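Side-chain contacts in porin B (Pseudomonas putida, PDB 4GEY), which forms a beta-barrel channel in the outer membrane that probably lets sugars such as glucose pass into the periplasm: residues Glu156-Phe161 with Ala192-Tyr197; Glu211-Asn216 with Gly222-Gly227; Gln275-Glu280 with Ala365-Ala370. The protein carries 2 engineered substitutions. One frame throughout, in Å; residues are numbered along the deposited sequence.

Contact 1: residues Glu156-Phe161 with Ala192-Tyr197; sequences EDFNSF and ALRVKY
Asp157 and Arg194 meet in a salt bridge, NH1 of the arginine lying 2.7 Å from OD2 of the aspartate. The carboxylate oxygen is approached almost in line with its own C-O bond, but it lies well out of the guanidinium plane, the two flat groups stand nearly perpendicular (87°), and the hydrogen bond is bent (131° at the hydrogen). Lower on the same chain, Arg194 CG packs obliquely against CE1 and CZ of Phe158, 3.6 Å from CZ, and CD packs beside the carboxylate of Asp157. With CG anti to the backbone N (chi1 -177°) and bends at chi2 and chi3, Arg194 runs past the Phe158 ring and still brings its NH1 to the acid. Arg194 sits on strand 190-198 of the porin beta-barrel, and 156-161 belongs to a loop folded against the inside of that wall. Replacement of Arg194 by an alanine would probably leave Asp157 OD2 without its cationic mate and Phe158 without the aliphatic chain beside its CZ. In the next shell Asp146 holds Arg194 NH2 in a second salt bridge, Lys148 pairs with Asp157 OD1, and Lys196 CB lies over one guanidinium face, 4.1 Å above its plane.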
loop_
_atom_site.group_PDB
_atom_site.type_symbol
_atom_site.label_atom_id
_atom_site.label_comp_id
_atom_site.label_asym_id
_atom_site.label_seq_id
_atom_site.Cartn_x
_atom_site.Cartn_y
_atom_site.Cartn_z
ATOM N N GLU A 156 -2.523 -3.637 7.185
ATOM C CA GLU A 156 -2.416 -5.052 7.491
ATOM C C GLU A 156 -3.775 -5.674 7.862
ATOM O O GLU A 156 -3.984 -6.866 7.654
ATOM C CB GLU A 156 -1.394 -5.242 8.613
ATOM C CG GLU A 156 -1.256 -6.652 9.140
ATOM C CD GLU A 156 -0.092 -6.799 10.094
ATOM O OE1 GLU A 156 1.015 -6.338 9.757
ATOM O OE2 GLU A 156 -0.279 -7.379 11.182
ATOM N N ASP A 157 -4.692 -4.874 8.415
ATOM C CA ASP A 157 -6.035 -5.365 8.729
ATOM C C ASP A 157 -7.120 -4.588 8.005
ATOM O O ASP A 157 -8.165 -5.128 7.646
ATOM C CB ASP A 157 -6.300 -5.301 10.233
ATOM C CG ASP A 157 -5.382 -6.205 11.017
ATOM O OD1 ASP A 157 -4.198 -5.827 11.168
ATOM O OD2 ASP A 157 -5.843 -7.282 11.469
ATOM N N PHE A 158 -6.870 -3.307 7.791
ATOM C CA PHE A 158 -7.893 -2.435 7.239
ATOM C C PHE A 158 -7.596 -2.109 5.774
ATOM O O PHE A 158 -6.433 -1.886 5.409
ATOM C CB PHE A 158 -7.989 -1.164 8.093
ATOM C CG PHE A 158 -8.386 -1.425 9.534
ATOM C CD1 PHE A 158 -7.433 -1.681 10.495
ATOM C CD2 PHE A 158 -9.717 -1.410 9.915
ATOM C CE1 PHE A 158 -7.797 -1.912 11.806
ATOM C CE2 PHE A 158 -10.086 -1.643 11.210
ATOM C CZ PHE A 158 -9.125 -1.899 12.162
ATOM N N ASN A 159 -8.632 -2.120 4.931
ATOM C CA ASN A 159 -8.492 -1.649 3.550
ATOM C C ASN A 159 -7.435 -2.482 2.822
ATOM O O ASN A 159 -6.784 -2.024 1.887
ATOM C CB ASN A 159 -8.131 -0.151 3.567
ATOM C CG ASN A 159 -8.056 0.472 2.176
ATOM O OD1 ASN A 159 -7.134 1.234 1.876
ATOM N ND2 ASN A 159 -9.020 0.153 1.327
ATOM N N SER A 160 -7.260 -3.716 3.280
ATOM C CA SER A 160 -6.195 -4.581 2.778
ATOM C C SER A 160 -6.414 -4.991 1.331
ATOM O O SER A 160 -7.536 -5.301 0.935
ATOM C CB SER A 160 -6.083 -5.824 3.648
ATOM O OG SER A 160 -5.966 -5.483 5.003
ATOM N N PHE A 161 -5.327 -4.996 0.560
ATOM C CA PHE A 161 -5.330 -5.366 -0.864
ATOM C C PHE A 161 -3.959 -5.993 -1.141
ATOM O O PHE A 161 -2.983 -5.594 -0.520
ATOM C CB PHE A 161 -5.561 -4.112 -1.727
ATOM C CG PHE A 161 -5.776 -4.397 -3.204
ATOM C CD1 PHE A 161 -6.971 -4.945 -3.659
ATOM C CD2 PHE A 161 -4.789 -4.088 -4.138
ATOM C CE1 PHE A 161 -7.163 -5.205 -5.006
ATOM C CE2 PHE A 161 -4.975 -4.338 -5.490
ATOM C CZ PHE A 161 -6.158 -4.901 -5.928
ATOM N N ALA A 192 -0.864 -0.188 18.283
ATOM C CA ALA A 192 -2.224 -0.337 17.789
ATOM C C ALA A 192 -3.002 -1.425 18.505
ATOM O O ALA A 192 -2.428 -2.386 19.035
ATOM C CB ALA A 192 -2.212 -0.603 16.322
ATOM N N LEU A 193 -4.317 -1.237 18.526
ATOM C CA LEU A 193 -5.261 -2.202 19.046
ATOM C C LEU A 193 -6.342 -2.409 17.992
ATOM O O LEU A 193 -6.935 -1.448 17.499
ATOM C CB LEU A 193 -5.879 -1.677 20.340
ATOM C CG LEU A 193 -6.919 -2.573 21.027
ATOM C CD1 LEU A 193 -6.309 -3.929 21.384
ATOM C CD2 LEU A 193 -7.520 -1.889 22.257
ATOM N N ARG A 194 -6.598 -3.661 17.634
ATOM C CA ARG A 194 -7.603 -3.964 16.622
ATOM C C ARG A 194 -8.558 -5.052 17.105
ATOM O O ARG A 194 -8.132 -6.165 17.398
ATOM C CB ARG A 194 -6.938 -4.392 15.304
ATOM C CG ARG A 194 -7.933 -4.660 14.194
ATOM C CD ARG A 194 -7.813 -6.067 13.640
ATOM N NE ARG A 194 -7.776 -7.085 14.682
ATOM C CZ ARG A 194 -7.507 -8.366 14.454
ATOM N NH1 ARG A 194 -7.260 -8.779 13.222
ATOM N NH2 ARG A 194 -7.483 -9.230 15.454
ATOM N N VAL A 195 -9.848 -4.728 17.180
ATOM C CA VAL A 195 -10.861 -5.682 17.656
ATOM C C VAL A 195 -11.753 -6.137 16.499
ATOM O O VAL A 195 -12.233 -5.324 15.702
ATOM C CB VAL A 195 -11.727 -5.102 18.811
ATOM C CG1 VAL A 195 -12.781 -6.084 19.225
ATOM C CG2 VAL A 195 -10.867 -4.738 20.017
ATOM N N LYS A 196 -11.959 -7.444 16.403
ATOM C CA LYS A 196 -12.635 -8.026 15.254
ATOM C C LYS A 196 -13.696 -9.019 15.700
ATOM O O LYS A 196 -13.448 -9.896 16.535
ATOM C CB LYS A 196 -11.621 -8.712 14.327
ATOM C CG LYS A 196 -12.236 -9.334 13.086
ATOM C CD LYS A 196 -11.223 -9.509 11.964
ATOM C CE LYS A 196 -10.204 -10.578 12.303
ATOM N NZ LYS A 196 -9.725 -11.264 11.078
ATOM N N TYR A 197 -14.884 -8.868 15.135
ATOM C CA TYR A 197 -16.004 -9.738 15.447
ATOM C C TYR A 197 -16.324 -10.497 14.169
ATOM O O TYR A 197 -16.667 -9.893 13.163
ATOM C CB TYR A 197 -17.194 -8.889 15.921
ATOM C CG TYR A 197 -18.530 -9.608 16.116
ATOM C CD1 TYR A 197 -18.599 -10.987 16.312
ATOM C CD2 TYR A 197 -19.735 -8.891 16.098
ATOM C CE1 TYR A 197 -19.822 -11.628 16.479
ATOM C CE2 TYR A 197 -20.954 -9.525 16.272
ATOM C CZ TYR A 197 -20.987 -10.895 16.457
ATOM O OH TYR A 197 -22.187 -11.539 16.623
#

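Contact 2: residues Glu211-Asn216 with Gly222-Gly227; sequences EQNPSN and GFKLSG
Lys224 reaches with its aliphatic chain toward the turn at Asn213-Asn216, and the closest packing gathers round its CE. That carbon lies 3.2 Å from OG of Ser215 and 3.7 Å from ND2 of Asn213, while CB nearer the backbone stands at a looser 4.2 Å from OD1 of Asn216. The chain is extended, with CG anti to the backbone N (chi1 -179°), up to a bend at the last torsion that turns NZ away from the turn toward Ser228, its hydrogen-bond partner, and into a weak bond with OG of Ser226, which itself accepts from Ser228 N. The surface facing the lysine is set by an Asx turn. Asn213 OD1 accepts from both the backbone N and the OG of Ser215, at 2.9 Å for the hydroxyl, and both donors come from one face of the amide, above its plane. The other end of that amide is also fixed: ND2 gives a nearly straight hydrogen bond to OE2 of Glu211, the acceptor lying in the amide plane, and a further one to the carbonyl O of Ser228. Bonds at both ends of the amide would be expected to hold its rotation.

The Gly227 side is looser. Glu211 OE2 comes no nearer than 3.7 Å to Gly227 CA, and Ser226 and Gly227 are exposed. Glu211 OE2 and Lys224 NZ, though opposite in charge, remain 6.2 Å apart. Across the whole contact no hydrogen bond joins the two segments. The contact lies within the connection from strand 203-212 to strand 232-245, neighbours in the porin beta-barrel; Glu211 OE1 bonds the backbone N of Trp191 on adjacent strand 190-198, and Phe223 and Leu225 turn from the contact to lie against strand 129-140.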
loop_
_atom_site.group_PDB
_atom_site.type_symbol
_atom_site.label_atom_id
_atom_site.label_comp_id
_atom_site.label_asym_id
_atom_site.label_seq_id
_atom_site.Cartn_x
_atom_site.Cartn_y
_atom_site.Cartn_z
ATOM N N GLU A 211 -1.983 4.561 17.187
ATOM C CA GLU A 211 -1.190 5.717 17.528
ATOM C C GLU A 211 -0.825 6.387 16.211
ATOM O O GLU A 211 -0.406 5.718 15.274
ATOM C CB GLU A 211 0.071 5.275 18.256
ATOM C CG GLU A 211 1.235 6.222 18.102
ATOM C CD GLU A 211 2.543 5.581 18.490
ATOM O OE1 GLU A 211 2.690 4.355 18.271
ATOM O OE2 GLU A 211 3.418 6.304 19.020
ATOM N N GLN A 212 -1.021 7.698 16.130
ATOM C CA GLN A 212 -0.692 8.446 14.927
ATOM C C GLN A 212 0.431 9.422 15.291
ATOM O O GLN A 212 0.236 10.374 16.056
ATOM C CB GLN A 212 -1.962 9.092 14.332
ATOM C CG GLN A 212 -1.896 10.553 13.918
ATOM C CD GLN A 212 -0.884 10.836 12.825
ATOM O OE1 GLN A 212 -0.391 9.920 12.158
ATOM N NE2 GLN A 212 -0.556 12.122 12.644
ATOM N N ASN A 213 1.621 9.136 14.768
ATOM C CA ASN A 213 2.862 9.728 15.266
ATOM C C ASN A 213 3.889 9.863 14.152
ATOM O O ASN A 213 4.677 8.951 13.935
ATOM C CB ASN A 213 3.433 8.827 16.370
ATOM C CG ASN A 213 4.703 9.387 17.013
ATOM O OD1 ASN A 213 5.301 10.360 16.540
ATOM N ND2 ASN A 213 5.123 8.752 18.106
ATOM N N PRO A 214 3.892 11.014 13.458
ATOM C CA PRO A 214 4.743 11.309 12.291
ATOM C C PRO A 214 6.226 11.039 12.517
ATOM O O PRO A 214 6.936 10.771 11.552
ATOM C CB PRO A 214 4.536 12.806 12.071
ATOM C CG PRO A 214 3.209 13.084 12.637
ATOM C CD PRO A 214 3.032 12.154 13.812
ATOM N N SER A 215 6.685 11.103 13.763
ATOM C CA SER A 215 8.084 10.828 14.048
ATOM C C SER A 215 8.476 9.378 13.714
ATOM O O SER A 215 9.656 9.078 13.530
ATOM C CB SER A 215 8.437 11.181 15.496
ATOM O OG SER A 215 8.193 10.087 16.360
ATOM N N ASN A 216 7.490 8.486 13.625
ATOM C CA ASN A 216 7.736 7.129 13.130
ATOM C C ASN A 216 8.320 7.114 11.720
ATOM O O ASN A 216 8.968 6.157 11.336
ATOM C CB ASN A 216 6.463 6.293 13.148
ATOM C CG ASN A 216 6.277 5.544 14.452
ATOM O OD1 ASN A 216 7.184 4.833 14.913
ATOM N ND2 ASN A 216 5.094 5.693 15.060
ATOM N N GLY A 222 13.112 3.833 13.101
ATOM C CA GLY A 222 12.709 2.547 12.564
ATOM C C GLY A 222 12.405 1.531 13.645
ATOM O O GLY A 222 11.637 0.602 13.418
ATOM N N PHE A 223 13.004 1.700 14.823
ATOM C CA PHE A 223 12.775 0.775 15.936
ATOM C C PHE A 223 12.248 1.507 17.165
ATOM O O PHE A 223 12.460 1.070 18.295
ATOM C CB PHE A 223 14.059 -0.001 16.284
ATOM C CG PHE A 223 14.431 -1.055 15.268
ATOM C CD1 PHE A 223 15.062 -0.707 14.081
ATOM C CD2 PHE A 223 14.143 -2.394 15.500
ATOM C CE1 PHE A 223 15.395 -1.676 13.144
ATOM C CE2 PHE A 223 14.477 -3.371 14.572
ATOM C CZ PHE A 223 15.104 -3.015 13.394
ATOM N N LYS A 224 11.578 2.632 16.942
ATOM C CA LYS A 224 11.020 3.420 18.037
ATOM C C LYS A 224 9.917 2.646 18.764
ATOM O O LYS A 224 9.036 2.056 18.126
ATOM C CB LYS A 224 10.483 4.755 17.501
ATOM C CG LYS A 224 9.875 5.703 18.544
ATOM C CD LYS A 224 9.647 7.088 17.931
ATOM C CE LYS A 224 8.653 7.931 18.714
ATOM N NZ LYS A 224 9.164 8.408 20.029
ATOM N N LEU A 225 9.981 2.635 20.093
ATOM C CA LEU A 225 8.949 2.000 20.904
ATOM C C LEU A 225 8.253 3.023 21.792
ATOM O O LEU A 225 7.178 2.769 22.322
ATOM C CB LEU A 225 9.548 0.912 21.785
ATOM C CG LEU A 225 10.042 -0.353 21.097
ATOM C CD1 LEU A 225 10.532 -1.354 22.140
ATOM C CD2 LEU A 225 8.931 -0.933 20.247
ATOM N N SER A 226 8.885 4.174 21.971
ATOM C CA SER A 226 8.294 5.253 22.744
ATOM C C SER A 226 7.068 5.834 22.028
ATOM O O SER A 226 6.946 5.726 20.803
ATOM C CB SER A 226 9.342 6.338 22.983
ATOM O OG SER A 226 8.745 7.615 23.131
ATOM N N GLY A 227 6.164 6.444 22.795
ATOM C CA GLY A 227 5.011 7.127 22.233
ATOM C C GLY A 227 5.184 8.634 22.059
ATOM O O GLY A 227 4.215 9.334 21.765
#

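Contact 3: residues Gln275-Glu280 with Ala365-Ala370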
loop_
_atom_site.group_PDB
_atom_site.type_symbol
_atom_site.label_atom_id
_atom_site.label_comp_id
_atom_site.label_asym_id
_atom_site.label_seq_id
_atom_site.Cartn_x
_atom_site.Cartn_y
_atom_site.Cartn_z
ATOM N N GLN A 275 -5.119 31.678 2.029
ATOM C CA GLN A 275 -3.780 31.805 2.607
ATOM C C GLN A 275 -2.684 32.183 1.587
ATOM O O GLN A 275 -1.640 32.726 1.960
ATOM C CB GLN A 275 -3.400 30.553 3.417
ATOM C CG GLN A 275 -2.549 29.557 2.687
ATOM C CD GLN A 275 -1.083 29.954 2.565
ATOM O OE1 GLN A 275 -0.529 29.940 1.467
ATOM N NE2 GLN A 275 -0.460 30.331 3.677
ATOM N N ALA A 276 -2.914 31.880 0.313
ATOM C CA ALA A 276 -1.982 32.251 -0.748
ATOM C C ALA A 276 -1.825 33.765 -0.837
ATOM O O ALA A 276 -0.804 34.258 -1.316
ATOM C CB ALA A 276 -2.463 31.711 -2.073
ATOM N N LEU A 277 -2.845 34.496 -0.385
ATOM C CA LEU A 277 -2.814 35.952 -0.393
ATOM C C LEU A 277 -2.221 36.530 0.880
ATOM O O LEU A 277 -1.749 37.662 0.883
ATOM C CB LEU A 277 -4.217 36.521 -0.567
ATOM C CG LEU A 277 -4.965 36.211 -1.857
ATOM C CD1 LEU A 277 -6.282 36.954 -1.880
ATOM C CD2 LEU A 277 -4.116 36.573 -3.065
ATOM N N THR A 278 -2.254 35.769 1.967
ATOM C CA THR A 278 -1.874 36.344 3.250
ATOM C C THR A 278 -0.527 35.869 3.757
ATOM O O THR A 278 0.212 36.634 4.360
ATOM C CB THR A 278 -2.955 36.119 4.341
ATOM O OG1 THR A 278 -2.731 34.873 5.018
ATOM C CG2 THR A 278 -4.343 36.140 3.725
ATOM N N GLY A 279 -0.215 34.602 3.523
ATOM C CA GLY A 279 1.019 34.036 4.031
ATOM C C GLY A 279 0.909 33.730 5.511
ATOM O O GLY A 279 1.906 33.413 6.165
ATOM N N GLU A 280 -0.305 33.828 6.044
ATOM C CA GLU A 280 -0.542 33.462 7.433
ATOM C C GLU A 280 -0.672 31.947 7.539
ATOM O O GLU A 280 -0.705 31.256 6.520
ATOM C CB GLU A 280 -1.802 34.137 7.963
ATOM C CG GLU A 280 -1.642 34.676 9.366
ATOM C CD GLU A 280 -1.267 36.140 9.373
ATOM O OE1 GLU A 280 -1.951 36.920 8.677
ATOM O OE2 GLU A 280 -0.294 36.515 10.064
ATOM N N ALA A 365 -2.796 27.203 -5.772
ATOM C CA ALA A 365 -1.607 27.306 -6.594
ATOM C C ALA A 365 -1.756 28.426 -7.622
ATOM O O ALA A 365 -0.817 29.189 -7.871
ATOM C CB ALA A 365 -1.329 25.988 -7.285
ATOM N N GLU A 366 -2.942 28.512 -8.221
ATOM C CA GLU A 366 -3.208 29.524 -9.231
ATOM C C GLU A 366 -3.019 30.900 -8.611
ATOM O O GLU A 366 -2.455 31.810 -9.224
ATOM C CB GLU A 366 -4.616 29.359 -9.790
ATOM C CG GLU A 366 -4.683 28.545 -11.061
ATOM C CD GLU A 366 -6.095 28.130 -11.412
ATOM O OE1 GLU A 366 -6.972 28.169 -10.521
ATOM O OE2 GLU A 366 -6.330 27.753 -12.582
ATOM N N LEU A 367 -3.472 31.019 -7.369
ATOM C CA LEU A 367 -3.291 32.222 -6.576
ATOM C C LEU A 367 -1.825 32.566 -6.342
ATOM O O LEU A 367 -1.424 33.720 -6.515
ATOM C CB LEU A 367 -3.992 32.050 -5.239
ATOM C CG LEU A 367 -5.114 33.036 -4.942
ATOM C CD1 LEU A 367 -5.877 33.367 -6.218
ATOM C CD2 LEU A 367 -6.026 32.412 -3.896
ATOM N N LEU A 368 -1.039 31.570 -5.927
ATOM C CA LEU A 368 0.405 31.725 -5.735
ATOM C C LEU A 368 1.071 32.301 -6.984
ATOM O O LEU A 368 1.860 33.252 -6.905
ATOM C CB LEU A 368 1.045 30.375 -5.402
ATOM C CG LEU A 368 1.434 29.970 -3.973
ATOM C CD1 LEU A 368 0.797 30.854 -2.937
ATOM C CD2 LEU A 368 1.079 28.508 -3.720
ATOM N N ASN A 369 0.735 31.727 -8.136
ATOM C CA ASN A 369 1.343 32.143 -9.396
ATOM C C ASN A 369 0.924 33.555 -9.760
ATOM O O ASN A 369 1.718 34.339 -10.284
ATOM C CB ASN A 369 0.975 31.189 -10.522
ATOM C CG ASN A 369 1.567 29.797 -10.333
ATOM O OD1 ASN A 369 2.636 29.639 -9.747
ATOM N ND2 ASN A 369 0.869 28.781 -10.841
ATOM N N ALA A 370 -0.332 33.866 -9.462
ATOM C CA ALA A 370 -0.897 35.183 -9.698
ATOM C C ALA A 370 -0.192 36.237 -8.853
ATOM O O ALA A 370 0.076 37.354 -9.311
ATOM C CB ALA A 370 -2.367 35.160 -9.383
#
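Ala276 sets its methyl against two consecutive leucines, Leu367 and Leu368, where the short, weakly bonded helix 275-278 meets helix 359-372 in a small apolar helix-helix contact away from the centre of the porin barrel. Leu367 can be followed outward. Its CB touches Ala276 CB at 3.5 Å. CG, one bond further, lies 4.1 Å from that same methyl and also 4.1 Å from CD2 of Leu277, whose side chain crosses it at about a right angle. At the tip, CD2 of Leu367 returns to the Ala276 methyl, while outside the two segments the side chain packs on Tyr267 and Pro274. Leu368 comes in from another side, its CD1 resting on both CB and CA of Ala276. No hydrogen bond links the two segments, but Arg364 of the longer helix donates through NH2 to Gln275 OE1. The short helix ends at Gly279, which leaves helical geometry with a positive phi of 77°, and an ST turn spans this point, Thr278 OG1 accepting from the backbone N of Glu280. The chain is closed back on itself by Gln275, whose NE2 hydrogen-bonds the carbonyl O of Glu280 at 3.0 Å, the oxygen lying close to the plane of the amide.

How the contacts relate
Contact 1 is buried and contact 2 partly so, whereas contact 3 lies at the surface, its centre about 40 Å from that of contact 1 and about 34 Å from that of contact 2. The first two each have one segment that reaches the barrel wall, on the neighbouring strands 190-198 and 203-212, yet the nearest atoms of these contacts remain about 5 Å apart. Their chemistry follows their place. An inward-folded loop meets the wall through a salt bridge backed by an aromatic-aliphatic contact in 156-161 with 192-197; polar side chains bonded within their own segments meet a lysine chain in contact 2; and contact 3 joins two helices by aliphatic groups.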